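Long-range contacts in cell wall surface anchor family protein (Streptococcus agalactiae, PDB 3PHS), which serves as a minor pilin of the cell-wall-anchored pilus and mediates adhesion to lung epithelial cells through an IgG-like domain: residues Tyr47-Leu52 with Ser115-Asp120; Gly98-Leu103 with Val119-Asp124. All blocks are in the same frame, centred on the assembly; numbering follows the deposited sequence.

Interaction 1. Residues Tyr47-Leu52 with Ser115-Asp120; sequences YQLYQL and SAFLVD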
ATOM      1  N   TYR A  47      -0.546  -0.077 -16.061  1.00 11.45           N
ATOM      2  CA  TYR A  47       0.890   0.243 -16.107  1.00 11.61           C
ATOM      3  C   TYR A  47       1.135   1.532 -16.891  1.00 12.04           C
ATOM      4  O   TYR A  47       0.497   1.785 -17.927  1.00 11.25           O
ATOM      5  CB  TYR A  47       1.701  -0.928 -16.717  1.00 11.54           C
ATOM      6  CG  TYR A  47       1.977  -1.997 -15.690  1.00 11.07           C
ATOM      7  CD1 TYR A  47       1.090  -3.061 -15.500  1.00 11.74           C
ATOM      8  CD2 TYR A  47       3.094  -1.917 -14.861  1.00 11.11           C
ATOM      9  CE1 TYR A  47       1.339  -4.031 -14.530  1.00 12.02           C
ATOM     10  CE2 TYR A  47       3.333  -2.880 -13.869  1.00 11.21           C
ATOM     11  CZ  TYR A  47       2.455  -3.933 -13.722  1.00 11.11           C
ATOM     12  OH  TYR A  47       2.705  -4.886 -12.749  1.00 11.04           O
ATOM     13  N   GLN A  48       2.028   2.360 -16.367  1.00 12.02           N
ATOM     14  CA  GLN A  48       2.481   3.526 -17.097  1.00 12.70           C
ATOM     15  C   GLN A  48       3.980   3.453 -17.289  1.00 12.99           C
ATOM     16  O   GLN A  48       4.705   3.058 -16.379  1.00 12.85           O
ATOM     17  CB  GLN A  48       2.087   4.803 -16.367  1.00 11.98           C
ATOM     18  CG  GLN A  48       0.603   4.926 -16.322  1.00 13.62           C
ATOM     19  CD  GLN A  48       0.106   6.158 -15.630  1.00 18.39           C
ATOM     20  OE1 GLN A  48      -1.073   6.508 -15.779  1.00 21.54           O
ATOM     21  NE2 GLN A  48       0.969   6.824 -14.873  1.00 14.02           N
ATOM     22  N   LEU A  49       4.422   3.879 -18.472  1.00 12.79           N
ATOM     23  CA  LEU A  49       5.834   3.912 -18.815  1.00 13.22           C
ATOM     24  C   LEU A  49       6.227   5.339 -19.171  1.00 13.27           C
ATOM     25  O   LEU A  49       5.621   5.940 -20.057  1.00 13.77           O
ATOM     26  CB  LEU A  49       6.128   2.923 -19.963  1.00 13.89           C
ATOM     27  CG  LEU A  49       6.430   1.442 -19.659  1.00 15.89           C
ATOM     28  CD1 LEU A  49       7.808   1.278 -19.082  1.00 19.80           C
ATOM     29  CD2 LEU A  49       5.416   0.745 -18.749  1.00 19.01           C
ATOM     30  N   TYR A  50       7.233   5.868 -18.468  1.00 12.88           N
ATOM     31  CA  TYR A  50       7.700   7.248 -18.627  1.00 13.29           C
ATOM     32  C   TYR A  50       9.035   7.229 -19.360  1.00 13.30           C
ATOM     33  O   TYR A  50      10.010   6.655 -18.876  1.00 13.35           O
ATOM     34  CB  TYR A  50       7.805   7.934 -17.267  1.00 13.16           C
ATOM     35  CG  TYR A  50       6.433   8.167 -16.681  1.00 15.06           C
ATOM     36  CD1 TYR A  50       5.750   7.141 -16.019  1.00 14.33           C
ATOM     37  CD2 TYR A  50       5.785   9.383 -16.870  1.00 15.39           C
ATOM     38  CE1 TYR A  50       4.466   7.350 -15.507  1.00 16.06           C
ATOM     39  CE2 TYR A  50       4.500   9.599 -16.372  1.00 14.80           C
ATOM     40  CZ  TYR A  50       3.862   8.588 -15.681  1.00 15.67           C
ATOM     41  OH  TYR A  50       2.596   8.822 -15.223  1.00 16.42           O
ATOM     42  N   GLN A  51       9.042   7.798 -20.561  1.00 13.42           N
ATOM     43  CA  GLN A  51      10.258   7.876 -21.367  1.00 14.26           C
ATOM     44  C   GLN A  51      11.203   8.934 -20.778  1.00 13.60           C
ATOM     45  O   GLN A  51      10.855  10.115 -20.731  1.00 12.78           O
ATOM     46  CB  GLN A  51       9.857   8.284 -22.778  1.00 14.38           C
ATOM     47  CG  GLN A  51      10.886   8.117 -23.861  1.00 17.48           C
ATOM     48  CD  GLN A  51      10.235   8.520 -25.179  1.00 19.05           C
ATOM     49  OE1 GLN A  51       9.756   7.677 -25.931  1.00 23.57           O
ATOM     50  NE2 GLN A  51      10.108   9.801 -25.393  1.00 21.15           N
ATOM     51  N   LEU A  52      12.389   8.517 -20.339  1.00 12.93           N
ATOM     52  CA  LEU A  52      13.342   9.460 -19.727  1.00 12.64           C
ATOM     53  C   LEU A  52      13.866  10.481 -20.734  1.00 13.31           C
ATOM     54  O   LEU A  52      14.054  10.158 -21.903  1.00 12.38           O
ATOM     55  CB  LEU A  52      14.524   8.729 -19.079  1.00 12.87           C
ATOM     56  CG  LEU A  52      14.354   8.313 -17.621  1.00 11.72           C
ATOM     57  CD1 LEU A  52      13.176   7.336 -17.453  1.00 12.84           C
ATOM     58  CD2 LEU A  52      15.644   7.719 -17.087  1.00 11.36           C
ATOM     59  N   SER A 115       6.813  -3.208  -7.522  1.00 12.23           N
ATOM     60  CA  SER A 115       8.081  -2.508  -7.546  1.00 12.76           C
ATOM     61  C   SER A 115       8.243  -1.847  -8.905  1.00 12.22           C
ATOM     62  O   SER A 115       8.143  -2.515  -9.942  1.00 12.24           O
ATOM     63  CB  SER A 115       9.237  -3.470  -7.274  1.00 13.96           C
ATOM     64  OG  SER A 115       9.221  -3.886  -5.913  1.00 14.48           O
ATOM     65  N   ALA A 116       8.456  -0.528  -8.895  1.00 11.70           N
ATOM     66  CA  ALA A 116       8.729   0.203 -10.124  1.00 11.37           C
ATOM     67  C   ALA A 116      10.099  -0.211 -10.681  1.00 10.62           C
ATOM     68  O   ALA A 116      10.962  -0.723  -9.946  1.00  9.53           O
ATOM     69  CB  ALA A 116       8.697   1.696  -9.869  1.00 12.65           C
ATOM     70  N   PHE A 117      10.311   0.026 -11.976  1.00 10.65           N
ATOM     71  CA  PHE A 117      11.510  -0.508 -12.626  1.00 10.83           C
ATOM     72  C   PHE A 117      11.981   0.423 -13.738  1.00 11.08           C
ATOM     73  O   PHE A 117      11.206   1.234 -14.257  1.00  9.98           O
ATOM     74  CB  PHE A 117      11.222  -1.897 -13.228  1.00 10.71           C
ATOM     75  CG  PHE A 117       9.976  -1.941 -14.050  1.00 13.43           C
ATOM     76  CD1 PHE A 117       8.753  -2.279 -13.460  1.00 13.14           C
ATOM     77  CD2 PHE A 117      10.005  -1.586 -15.399  1.00 14.83           C
ATOM     78  CE1 PHE A 117       7.586  -2.267 -14.205  1.00 15.69           C
ATOM     79  CE2 PHE A 117       8.847  -1.593 -16.155  1.00 14.60           C
ATOM     80  CZ  PHE A 117       7.635  -1.931 -15.562  1.00 15.25           C
ATOM     81  N   LEU A 118      13.236   0.268 -14.126  1.00 11.01           N
ATOM     82  CA  LEU A 118      13.716   0.910 -15.342  1.00 13.15           C
ATOM     83  C   LEU A 118      13.832  -0.142 -16.437  1.00 14.14           C
ATOM     84  O   LEU A 118      14.241  -1.271 -16.173  1.00 15.28           O
ATOM     85  CB  LEU A 118      15.065   1.589 -15.100  1.00 13.20           C
ATOM     86  CG  LEU A 118      15.012   2.867 -14.281  1.00 14.83           C
ATOM     87  CD1 LEU A 118      16.431   3.282 -13.915  1.00 15.78           C
ATOM     88  CD2 LEU A 118      14.261   3.992 -15.056  1.00 15.54           C
ATOM     89  N   VAL A 119      13.458   0.214 -17.662  1.00 14.82           N
ATOM     90  CA  VAL A 119      13.688  -0.682 -18.818  1.00 15.48           C
ATOM     91  C   VAL A 119      14.686   0.014 -19.763  1.00 15.11           C
ATOM     92  O   VAL A 119      14.443   1.130 -20.208  1.00 13.77           O
ATOM     93  CB  VAL A 119      12.407  -0.971 -19.644  1.00 16.19           C
ATOM     94  CG1 VAL A 119      12.659  -2.163 -20.602  1.00 16.62           C
ATOM     95  CG2 VAL A 119      11.179  -1.235 -18.761  1.00 19.06           C
ATOM     96  N   ASP A 120      15.791  -0.667 -20.062  1.00 14.89           N
ATOM     97  CA  ASP A 120      16.755  -0.217 -21.058  1.00 15.21           C
ATOM     98  C   ASP A 120      16.254  -0.775 -22.407  1.00 14.87           C
ATOM     99  O   ASP A 120      16.648  -1.881 -22.830  1.00 14.43           O
ATOM    100  CB  ASP A 120      18.123  -0.787 -20.665  1.00 16.48           C
ATOM    101  CG  ASP A 120      19.271  -0.317 -21.541  1.00 18.55           C
ATOM    102  OD1 ASP A 120      19.095   0.490 -22.475  1.00 22.94           O
ATOM    103  OD2 ASP A 120      20.395  -0.801 -21.272  1.00 22.89           O
TER

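Interaction 2. Residues Gly98-Leu103 with Val119-Asp124; sequences GIYYGL and VDLSED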
ATOM      1  N   GLY A  98      14.962   3.809 -26.075  1.00 13.38           N
ATOM      2  CA  GLY A  98      15.098   4.726 -24.937  1.00 13.17           C
ATOM      3  C   GLY A  98      15.129   4.025 -23.595  1.00 12.53           C
ATOM      4  O   GLY A  98      15.136   2.797 -23.535  1.00 12.56           O
ATOM      5  N   ILE A  99      15.169   4.818 -22.526  1.00 12.54           N
ATOM      6  CA  ILE A  99      15.111   4.307 -21.155  1.00 12.55           C
ATOM      7  C   ILE A  99      13.750   4.692 -20.607  1.00 11.99           C
ATOM      8  O   ILE A  99      13.345   5.833 -20.735  1.00 12.46           O
ATOM      9  CB  ILE A  99      16.237   4.902 -20.226  1.00 12.22           C
ATOM     10  CG1 ILE A  99      17.662   4.701 -20.803  1.00 14.38           C
ATOM     11  CG2 ILE A  99      16.137   4.336 -18.793  1.00 13.30           C
ATOM     12  CD1 ILE A  99      17.932   3.331 -21.280  1.00 16.89           C
ATOM     13  N   TYR A 100      13.047   3.730 -20.017  1.00 11.98           N
ATOM     14  CA  TYR A 100      11.706   3.955 -19.505  1.00 11.75           C
ATOM     15  C   TYR A 100      11.611   3.557 -18.040  1.00 11.85           C
ATOM     16  O   TYR A 100      12.155   2.537 -17.625  1.00 11.52           O
ATOM     17  CB  TYR A 100      10.672   3.131 -20.272  1.00 11.81           C
ATOM     18  CG  TYR A 100      10.542   3.541 -21.716  1.00 12.01           C
ATOM     19  CD1 TYR A 100      11.491   3.125 -22.668  1.00 11.93           C
ATOM     20  CD2 TYR A 100       9.494   4.382 -22.125  1.00 13.51           C
ATOM     21  CE1 TYR A 100      11.376   3.534 -24.027  1.00 11.58           C
ATOM     22  CE2 TYR A 100       9.376   4.793 -23.467  1.00 12.96           C
ATOM     23  CZ  TYR A 100      10.320   4.370 -24.396  1.00 11.81           C
ATOM     24  OH  TYR A 100      10.196   4.794 -25.709  1.00 12.33           O
ATOM     25  N   TYR A 101      10.905   4.383 -17.284  1.00 10.76           N
ATOM     26  CA  TYR A 101      10.541   4.074 -15.921  1.00 11.44           C
ATOM     27  C   TYR A 101       9.100   3.614 -15.944  1.00 11.15           C
ATOM     28  O   TYR A 101       8.223   4.350 -16.398  1.00 11.91           O
ATOM     29  CB  TYR A 101      10.665   5.326 -15.065  1.00 10.79           C
ATOM     30  CG  TYR A 101      10.214   5.177 -13.629  1.00 11.41           C
ATOM     31  CD1 TYR A 101      10.998   4.486 -12.696  1.00 12.32           C
ATOM     32  CD2 TYR A 101       9.015   5.754 -13.199  1.00 11.06           C
ATOM     33  CE1 TYR A 101      10.584   4.375 -11.369  1.00 11.42           C
ATOM     34  CE2 TYR A 101       8.593   5.643 -11.871  1.00 11.69           C
ATOM     35  CZ  TYR A 101       9.394   4.959 -10.972  1.00 10.88           C
ATOM     36  OH  TYR A 101       8.986   4.864  -9.664  1.00 12.73           O
ATOM     37  N   GLY A 102       8.863   2.418 -15.416  1.00 10.76           N
ATOM     38  CA  GLY A 102       7.537   1.815 -15.389  1.00 10.66           C
ATOM     39  C   GLY A 102       7.039   1.589 -13.972  1.00 11.36           C
ATOM     40  O   GLY A 102       7.811   1.254 -13.086  1.00 11.51           O
ATOM     41  N   LEU A 103       5.738   1.776 -13.772  1.00 10.84           N
ATOM     42  CA  LEU A 103       5.122   1.528 -12.464  1.00 11.64           C
ATOM     43  C   LEU A 103       3.675   1.140 -12.673  1.00 10.65           C
ATOM     44  O   LEU A 103       3.106   1.425 -13.723  1.00 10.83           O
ATOM     45  CB  LEU A 103       5.200   2.783 -11.578  1.00 11.93           C
ATOM     46  CG  LEU A 103       4.203   3.924 -11.795  1.00 13.53           C
ATOM     47  CD1 LEU A 103       4.302   4.927 -10.668  1.00 15.58           C
ATOM     48  CD2 LEU A 103       4.472   4.613 -13.116  1.00 14.69           C
ATOM     49  N   VAL A 119      13.458   0.214 -17.662  1.00 14.82           N
ATOM     50  CA  VAL A 119      13.688  -0.682 -18.818  1.00 15.48           C
ATOM     51  C   VAL A 119      14.686   0.014 -19.763  1.00 15.11           C
ATOM     52  O   VAL A 119      14.443   1.130 -20.208  1.00 13.77           O
ATOM     53  CB  VAL A 119      12.407  -0.971 -19.644  1.00 16.19           C
ATOM     54  CG1 VAL A 119      12.659  -2.163 -20.602  1.00 16.62           C
ATOM     55  CG2 VAL A 119      11.179  -1.235 -18.761  1.00 19.06           C
ATOM     56  N   ASP A 120      15.791  -0.667 -20.062  1.00 14.89           N
ATOM     57  CA  ASP A 120      16.755  -0.217 -21.058  1.00 15.21           C
ATOM     58  C   ASP A 120      16.254  -0.775 -22.407  1.00 14.87           C
ATOM     59  O   ASP A 120      16.648  -1.881 -22.830  1.00 14.43           O
ATOM     60  CB  ASP A 120      18.123  -0.787 -20.665  1.00 16.48           C
ATOM     61  CG  ASP A 120      19.271  -0.317 -21.541  1.00 18.55           C
ATOM     62  OD1 ASP A 120      19.095   0.490 -22.475  1.00 22.94           O
ATOM     63  OD2 ASP A 120      20.395  -0.801 -21.272  1.00 22.89           O
ATOM     64  N   LEU A 121      15.347  -0.029 -23.050  1.00 13.77           N
ATOM     65  CA  LEU A 121      14.632  -0.515 -24.238  1.00 13.73           C
ATOM     66  C   LEU A 121      15.440  -0.302 -25.522  1.00 14.40           C
ATOM     67  O   LEU A 121      15.219   0.652 -26.286  1.00 13.70           O
ATOM     68  CB  LEU A 121      13.213   0.078 -24.343  1.00 13.82           C
ATOM     69  CG  LEU A 121      12.295  -0.666 -25.322  1.00 13.32           C
ATOM     70  CD1 LEU A 121      11.855  -2.030 -24.728  1.00 12.48           C
ATOM     71  CD2 LEU A 121      11.090   0.260 -25.678  1.00 13.88           C
ATOM     72  N   SER A 122      16.400  -1.205 -25.712  1.00 14.79           N
ATOM     73  CA  SER A 122      17.271  -1.244 -26.877  1.00 15.02           C
ATOM     74  C   SER A 122      16.926  -2.392 -27.844  1.00 15.37           C
ATOM     75  O   SER A 122      17.563  -2.536 -28.908  1.00 15.47           O
ATOM     76  CB  SER A 122      18.695  -1.469 -26.371  1.00 15.26           C
ATOM     77  OG  SER A 122      18.771  -2.703 -25.677  1.00 16.54           O
ATOM     78  N   GLU A 123      15.930  -3.191 -27.464  1.00 14.02           N
ATOM     79  CA  GLU A 123      15.460  -4.386 -28.167  1.00 14.19           C
ATOM     80  C   GLU A 123      14.076  -4.704 -27.588  1.00 13.62           C
ATOM     81  O   GLU A 123      13.699  -4.120 -26.567  1.00 12.08           O
ATOM     82  CB  GLU A 123      16.407  -5.570 -27.899  1.00 14.36           C
ATOM     83  CG  GLU A 123      16.662  -5.856 -26.393  1.00 16.56           C
ATOM     84  CD  GLU A 123      17.561  -7.062 -26.148  1.00 21.58           C
ATOM     85  OE1 GLU A 123      18.278  -7.463 -27.084  1.00 23.67           O
ATOM     86  OE2 GLU A 123      17.544  -7.609 -25.022  1.00 24.11           O
ATOM     87  N   ASP A 124      13.330  -5.624 -28.213  1.00 12.56           N
ATOM     88  CA  ASP A 124      12.056  -6.076 -27.616  1.00 12.80           C
ATOM     89  C   ASP A 124      12.305  -6.664 -26.228  1.00 12.68           C
ATOM     90  O   ASP A 124      13.295  -7.391 -26.016  1.00 13.16           O
ATOM     91  CB  ASP A 124      11.381  -7.128 -28.483  1.00 12.33           C
ATOM     92  CG  ASP A 124      11.019  -6.614 -29.858  1.00 13.08           C
ATOM     93  OD1 ASP A 124      10.843  -7.465 -30.740  1.00 15.33           O
ATOM     94  OD2 ASP A 124      10.883  -5.391 -30.053  1.00 12.45           O
TER
HETATM   95  O   HOH W   1      17.842   1.832 -24.297  1.00 21.26           O

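Interaction 1. Residues Tyr47-Leu52 with Ser115-Asp120
Phe117 holds CG beside both the backbone N and the carbonyl carbon (chi1 49°), while Leu49 has CG beside the backbone N (chi1 -86°) and CD1 turned by chi2 of -74°; these torsions set CG of Phe117 and CD1 of Leu49 on the Gly102 side, and ring and methyl meet over that glycine. Strands 46-52 and 109-121 are second neighbours in a four-stranded antiparallel sheet, on either side of strand 98-106, and the local axes approach no closer than 8.9 Å. Gly102 has no side chain there, consistent with side chains from both neighbours closing over it. Leu49 CD1 comes obliquely to Phe117 CE2 at 4.2 Å, and the same CD1 meets Val119 CG2 at 4.2 Å. Tyr47 CE2 arrives at the edge of the Phe117 ring, near its plane, 4.3 Å from CE1. The example illustrates how, in an Ig-like sandwich, apolar side chains from next-but-one strands meet on the face turned to the other sheet. On the opposite face Leu52 CD1 touches Leu118 CD2 at 4.3 Å, where helix 60-65 adds Leu60 and Trp64 against Leu52. Tyr47 turns its hydroxyl to His19 ND1, a hydrogen bond to strand 13-21 of the other sheet. Between the two segments themselves the chemistry is wholly apolar, with contacts that are long and non-directional, which implies cohesion by dispersion and burial.

Interaction 2. Residues Gly98-Leu103 with Val119-Asp124
Tyr100 and Val119 form a hydrogen-bonded pair in the antiparallel beta hairpin of strands 98-106 and 109-121, the latter an outermost strand of its sheet in the Ig-like fold. Tyr100 N donates to Val119 O at 3.0 Å and Val119 N returns a bond to Tyr100 O at 2.7 Å, both in the plane of the accepting carbonyl and both nearly straight at 165°. Val119 O also receives the CA-H of Ile99, with CA 3.4 Å away. On the face that carries Tyr100, Val119 and Leu121, which is buried, Tyr100 CE1 lies 3.7 Å from Leu121 CD2, and the ring and the leucine cross obliquely, with Leu121 CB beside CD1 and CE1 as well. Leu95 of strand 89-95 packs against both Tyr100 and Leu121, and Tyr100 OH is hydrogen-bonded to Pro96 O, which gives the hydroxyl end of the ring a polar partner.

The face of Ile99 and Asp120 is looser and wetter. Here this non-hydrogen-bonded pair puts a methyl next to a carboxylate: Asp120 CG stands anti to its backbone N (chi1 -175°), and OD1 ends 3.3 Å from Ile99 CD1. The end of the ladder is a separate matter. At Asp120 and Leu121 the backbone bends through overlapping inverse gamma turns, while Leu121 still pairs with Gly98. Gly98 N reaches Leu121 O almost straight, but Leu121 N meets Gly98 O at a bent 135°. That Gly98 oxygen takes a second donor as well, a water 3.0 Å away that also donates to Asp120 OD1 at 2.6 Å.

In the fold
The two contacts show first- and second-neighbour relations within one sheet. Interaction 2 pairs neighbouring strands directly, with local axes 4.9 Å apart, whereas interaction 1 joins the strands on either side of 98-106 through side chains alone. Their centres lie about 6 Å apart, and their segments overlap at Val119 and Asp120, of which Val119 takes part in both contacts. Backbone bonds tie the sets together: Tyr50 N lies 2.8 Å from Tyr101 O, and Gly102 N lies 2.9 Å from Phe117 O, so strand 98-106 is bonded to both of its neighbours. Together they join three of the four strands of this sheet, 76-83 completing it on the far flank of 46-52, in the N-terminal Ig-like part of the pilin.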